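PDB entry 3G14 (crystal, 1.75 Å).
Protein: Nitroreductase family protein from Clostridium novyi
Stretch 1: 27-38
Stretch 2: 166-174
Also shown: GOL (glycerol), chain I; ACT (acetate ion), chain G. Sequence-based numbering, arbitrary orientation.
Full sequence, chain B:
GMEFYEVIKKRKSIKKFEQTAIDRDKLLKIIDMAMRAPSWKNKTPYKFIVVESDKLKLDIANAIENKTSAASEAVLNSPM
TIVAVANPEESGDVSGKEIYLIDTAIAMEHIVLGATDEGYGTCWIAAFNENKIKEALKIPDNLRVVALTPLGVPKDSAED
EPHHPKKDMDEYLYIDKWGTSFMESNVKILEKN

Stretch 1 (27-38) LLKIIDMAMRAP
Stretch 2, residues 166-174: KKDMDEYLY

Residues 27-35 form the last turns of an α-helix that begins earlier in the chain; Arg 36 is the first residue to leave helical values (phi/psi -91/8), and Ala 37 and Pro 38 are extended, near -73/150. The second stretch enters as an extended loop (Lys 167 -75/143, Asp 168 -87/110), makes a 3-10 segment at 169-171 and leaves as a strand at 173-174. Asp 168 anchors that turn: its OD1 (chi1 t) accepts from Asp 170 N at 3.1 Å and its O accepts from Glu 171 N at 2.9 Å, while Tyr 172 N reaches Met 169 O at 2.8 Å. In register, Met 35 lies across from Met 169, with 6.8 Å between their CA atoms. The contact buries 462 Å², both sides summed; Met 35 (111 Å²) and Met 169 (101 Å²) have the largest covered areas.

Most of the contact is apolar. Leu 28, Ile 31 and Met 35 recur at the three- and four-residue spacing that lines up one side of a helix. Met 35 and Met 169, both modelled as selenomethionine, have long unbranched chains that can follow an uneven surface. Met 169 (chi1 89°, chi2 t, chi3 19°) points toward the helix and lays its SE 3.7 Å from Leu 28 CD2; its CE lies 3.8 Å from Ile 31 CG2 and only 3.3 Å from Asp 32 N, so the methyl packs against helix backbone as well as side chains. Leu 28 (m, t) starts sideways, but its end comes nearer, setting CD2 3.7 Å from Leu 173 CD2. Ile 31 (m, m) points toward the other stretch and places CG1 3.8 Å from Leu 173 CD1. Leu 173 (t, p) is buried, and its branched end touches both helix residues. Met 35 curls (m, m, p), bringing CG 3.9 Å from Met 169 CB and SE 3.9 Å from Tyr 172 CB. The same SE is 4.6 Å from the centroid of the Tyr 172 ring (chi1 m, chi2 -87°), an oblique sulfur-aromatic approach 41° off the ring normal.

Polar contacts gather at the end of the helix, where Met 35 O has no backbone hydrogen bond within the stretch. Lys 167 (m, t, t, t) suits this place because its extended chain, pointing toward the helix, carries an ammonium group to Met 35 O: NZ gives it a weak hydrogen bond at 3.4 Å. Two waters extend the link. Water 1 accepts from Lys 167 NZ at 2.5 Å and donates to Ala 34 O at 2.8 Å; water 2 accepts from Lys 167 NZ at 3.1 Å and donates to Ala 37 O at 2.9 Å. A glycerol, probably from the crystallisation liquor, adds another bridge: its O1 accepts from Lys 167 N at 2.9 Å and its O3 donates to Asp 32 OD1 at 2.9 Å. Asp 32 (chi1 t) also forms a salt bridge within the helical stretch, Arg 36 NE to Asp 32 OD2 at 2.8 Å.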

# COMPACT_ATOMS: atom_id res chain seq x y z
N LEU B 27 0.48 -13.33 -14.44
CA LEU B 27 1.19 -12.04 -14.36
C LEU B 27 0.33 -10.85 -14.78
O LEU B 27 0.31 -9.79 -14.11
CB LEU B 27 2.42 -12.06 -15.26
CG LEU B 27 3.28 -10.78 -15.26
CD1 LEU B 27 3.81 -10.42 -13.85
CD2 LEU B 27 4.38 -10.93 -16.26
N LEU B 28 -0.39 -10.98 -15.89
CA LEU B 28 -1.15 -9.83 -16.32
C LEU B 28 -2.33 -9.55 -15.37
O LEU B 28 -2.70 -8.40 -15.21
CB LEU B 28 -1.54 -9.93 -17.78
CG LEU B 28 -0.35 -9.94 -18.77
CD1 LEU B 28 -0.86 -10.19 -20.17
CD2 LEU B 28 0.48 -8.64 -18.73
N LYS B 29 -2.87 -10.59 -14.72
CA LYS B 29 -3.92 -10.41 -13.67
C LYS B 29 -3.36 -9.67 -12.44
O LYS B 29 -4.01 -8.80 -11.90
CB LYS B 29 -4.53 -11.75 -13.24
CG LYS B 29 -5.54 -12.32 -14.23
CD LYS B 29 -6.36 -13.50 -13.62
CE LYS B 29 -5.65 -14.84 -13.79
NZ LYS B 29 -6.19 -15.94 -12.91
N ILE B 30 -2.14 -10.02 -12.02
CA ILE B 30 -1.44 -9.30 -10.93
C ILE B 30 -1.29 -7.80 -11.29
O ILE B 30 -1.59 -6.90 -10.49
CB ILE B 30 -0.08 -10.00 -10.65
CG1 ILE B 30 -0.34 -11.44 -10.15
CG2 ILE B 30 0.77 -9.21 -9.66
CD1 ILE B 30 0.89 -12.36 -10.22
N ILE B 31 -0.82 -7.53 -12.52
CA ILE B 31 -0.66 -6.14 -12.92
C ILE B 31 -2.02 -5.40 -12.96
O ILE B 31 -2.13 -4.23 -12.57
CB ILE B 31 0.11 -5.98 -14.27
CG1 ILE B 31 1.50 -6.65 -14.20
CG2 ILE B 31 0.28 -4.47 -14.60
CD1 ILE B 31 2.47 -6.13 -13.07
N ASP B 32 -3.05 -6.07 -13.47
CA ASP B 32 -4.40 -5.54 -13.44
C ASP B 32 -4.87 -5.17 -12.03
O ASP B 32 -5.46 -4.11 -11.82
CB ASP B 32 -5.38 -6.54 -14.04
CG ASP B 32 -6.77 -5.99 -14.13
OD1 ASP B 32 -6.98 -5.02 -14.90
OD2 ASP B 32 -7.64 -6.51 -13.43
N MSE B 33 -4.56 -6.01 -11.05
CA MSE B 33 -4.86 -5.66 -9.66
C MSE B 33 -4.18 -4.36 -9.25
O MSE B 33 -4.80 -3.53 -8.63
CB MSE B 33 -4.56 -6.83 -8.74
CG MSE B 33 -5.55 -8.00 -9.07
SE MSE B 33 -5.28 -9.52 -7.91
CE MSE B 33 -5.20 -10.90 -9.29
N ALA B 34 -2.94 -4.15 -9.65
CA ALA B 34 -2.26 -2.87 -9.42
C ALA B 34 -2.93 -1.71 -10.15
O ALA B 34 -3.07 -0.61 -9.59
CB ALA B 34 -0.78 -2.98 -9.78
N MSE B 35 -3.36 -1.94 -11.39
CA MSE B 35 -4.03 -0.91 -12.18
C MSE B 35 -5.32 -0.45 -11.48
O MSE B 35 -5.75 0.69 -11.67
CB MSE B 35 -4.36 -1.42 -13.58
CG MSE B 35 -3.14 -1.71 -14.43
SE MSE B 35 -2.08 -0.17 -14.85
CE MSE B 35 -0.89 -0.19 -13.33
N ARG B 36 -5.92 -1.33 -10.68
CA ARG B 36 -7.19 -1.02 -10.01
C ARG B 36 -6.99 -0.39 -8.62
O ARG B 36 -7.96 -0.18 -7.87
CB ARG B 36 -8.01 -2.29 -9.88
CG ARG B 36 -8.56 -2.78 -11.20
CD ARG B 36 -9.18 -4.13 -10.98
NE ARG B 36 -9.53 -4.81 -12.23
CZ ARG B 36 -10.64 -4.62 -12.93
NH1 ARG B 36 -11.58 -3.77 -12.55
NH2 ARG B 36 -10.83 -5.32 -14.04
N ALA B 37 -5.75 -0.07 -8.28
CA ALA B 37 -5.44 0.49 -6.96
C ALA B 37 -5.96 1.94 -6.94
O ALA B 37 -5.99 2.61 -7.99
CB ALA B 37 -3.95 0.45 -6.70
N PRO B 38 -6.35 2.44 -5.74
CA PRO B 38 -6.67 3.87 -5.58
C PRO B 38 -5.40 4.70 -5.64
O PRO B 38 -4.33 4.24 -5.23
CB PRO B 38 -7.27 3.96 -4.17
CG PRO B 38 -6.65 2.86 -3.40
CD PRO B 38 -6.39 1.73 -4.44
N LYS B 166 -10.57 3.77 -17.23
CA LYS B 166 -9.86 2.51 -17.30
C LYS B 166 -8.50 2.71 -17.95
O LYS B 166 -8.41 3.13 -19.11
CB LYS B 166 -10.69 1.51 -18.10
CG LYS B 166 -10.51 0.04 -17.76
CD LYS B 166 -9.24 -0.55 -18.34
N LYS B 167 -7.45 2.41 -17.21
CA LYS B 167 -6.08 2.52 -17.69
C LYS B 167 -5.75 1.38 -18.66
O LYS B 167 -6.20 0.26 -18.47
CB LYS B 167 -5.11 2.45 -16.51
CG LYS B 167 -5.36 3.47 -15.43
CD LYS B 167 -4.54 3.18 -14.16
CE LYS B 167 -5.25 3.72 -12.94
NZ LYS B 167 -4.36 3.77 -11.77
N ASP B 168 -4.98 1.68 -19.69
CA ASP B 168 -4.43 0.61 -20.52
C ASP B 168 -3.12 0.17 -19.88
O ASP B 168 -2.16 0.93 -19.94
CB ASP B 168 -4.17 1.07 -21.95
CG ASP B 168 -3.61 -0.04 -22.82
OD1 ASP B 168 -3.50 -1.21 -22.35
OD2 ASP B 168 -3.29 0.27 -23.99
N MSE B 169 -3.08 -1.04 -19.30
CA MSE B 169 -1.87 -1.50 -18.59
C MSE B 169 -0.65 -1.50 -19.50
O MSE B 169 0.46 -1.40 -19.02
CB MSE B 169 -2.01 -2.90 -17.95
CG MSE B 169 -1.64 -4.09 -18.84
SE MSE B 169 -1.80 -5.83 -17.91
CE MSE B 169 -2.90 -5.10 -16.57
N ASP B 170 -0.86 -1.58 -20.82
CA ASP B 170 0.26 -1.55 -21.75
C ASP B 170 1.10 -0.28 -21.59
O ASP B 170 2.32 -0.36 -21.72
CB ASP B 170 -0.22 -1.76 -23.19
CG ASP B 170 0.92 -1.73 -24.18
OD1 ASP B 170 1.85 -2.55 -24.08
OD2 ASP B 170 0.86 -0.86 -25.07
N GLU B 171 0.47 0.85 -21.26
CA GLU B 171 1.20 2.11 -20.99
C GLU B 171 2.02 2.10 -19.67
O GLU B 171 2.78 3.03 -19.40
CB GLU B 171 0.22 3.29 -20.88
N TYR B 172 1.84 1.08 -18.86
CA TYR B 172 2.36 1.08 -17.48
C TYR B 172 3.21 -0.13 -17.15
O TYR B 172 3.59 -0.30 -16.01
CB TYR B 172 1.21 1.19 -16.47
CG TYR B 172 0.40 2.45 -16.59
CD1 TYR B 172 0.77 3.61 -15.91
CD2 TYR B 172 -0.75 2.49 -17.39
CE1 TYR B 172 0.02 4.79 -16.03
CE2 TYR B 172 -1.52 3.67 -17.50
CZ TYR B 172 -1.11 4.81 -16.83
OH TYR B 172 -1.84 5.97 -16.94
N LEU B 173 3.52 -0.95 -18.16
CA LEU B 173 4.24 -2.21 -17.99
C LEU B 173 5.30 -2.40 -19.08
O LEU B 173 5.00 -2.47 -20.29
CB LEU B 173 3.27 -3.36 -18.05
CG LEU B 173 3.79 -4.75 -17.68
CD1 LEU B 173 4.11 -4.82 -16.21
CD2 LEU B 173 2.65 -5.71 -18.09
N TYR B 174 6.54 -2.49 -18.62
CA TYR B 174 7.70 -2.62 -19.46
C TYR B 174 8.38 -3.96 -19.23
O TYR B 174 8.16 -4.63 -18.20
CB TYR B 174 8.67 -1.47 -19.16
CG TYR B 174 8.14 -0.07 -19.42
CD1 TYR B 174 7.41 0.21 -20.59
CD2 TYR B 174 8.37 0.97 -18.52
CE1 TYR B 174 6.95 1.52 -20.86
CE2 TYR B 174 7.91 2.27 -18.77
CZ TYR B 174 7.22 2.54 -19.94
OH TYR B 174 6.76 3.82 -20.17
C1 GOL I . -8.14 0.24 -14.13
O1 GOL I . -7.51 1.46 -14.46
C2 GOL I . -8.03 -0.74 -15.30
O2 GOL I . -6.81 -0.66 -16.03
C3 GOL I . -8.25 -2.16 -14.80
O3 GOL I . -8.83 -2.94 -15.82
C ACT G . -8.23 -15.13 -9.71
O ACT G . -7.90 -15.12 -8.51
OXT ACT G . -7.28 -15.08 -10.52
CH3 ACT G . -9.65 -15.18 -10.18
O HOH W 1 -3.01 1.92 -10.67
O HOH W 2 -5.79 5.09 -9.42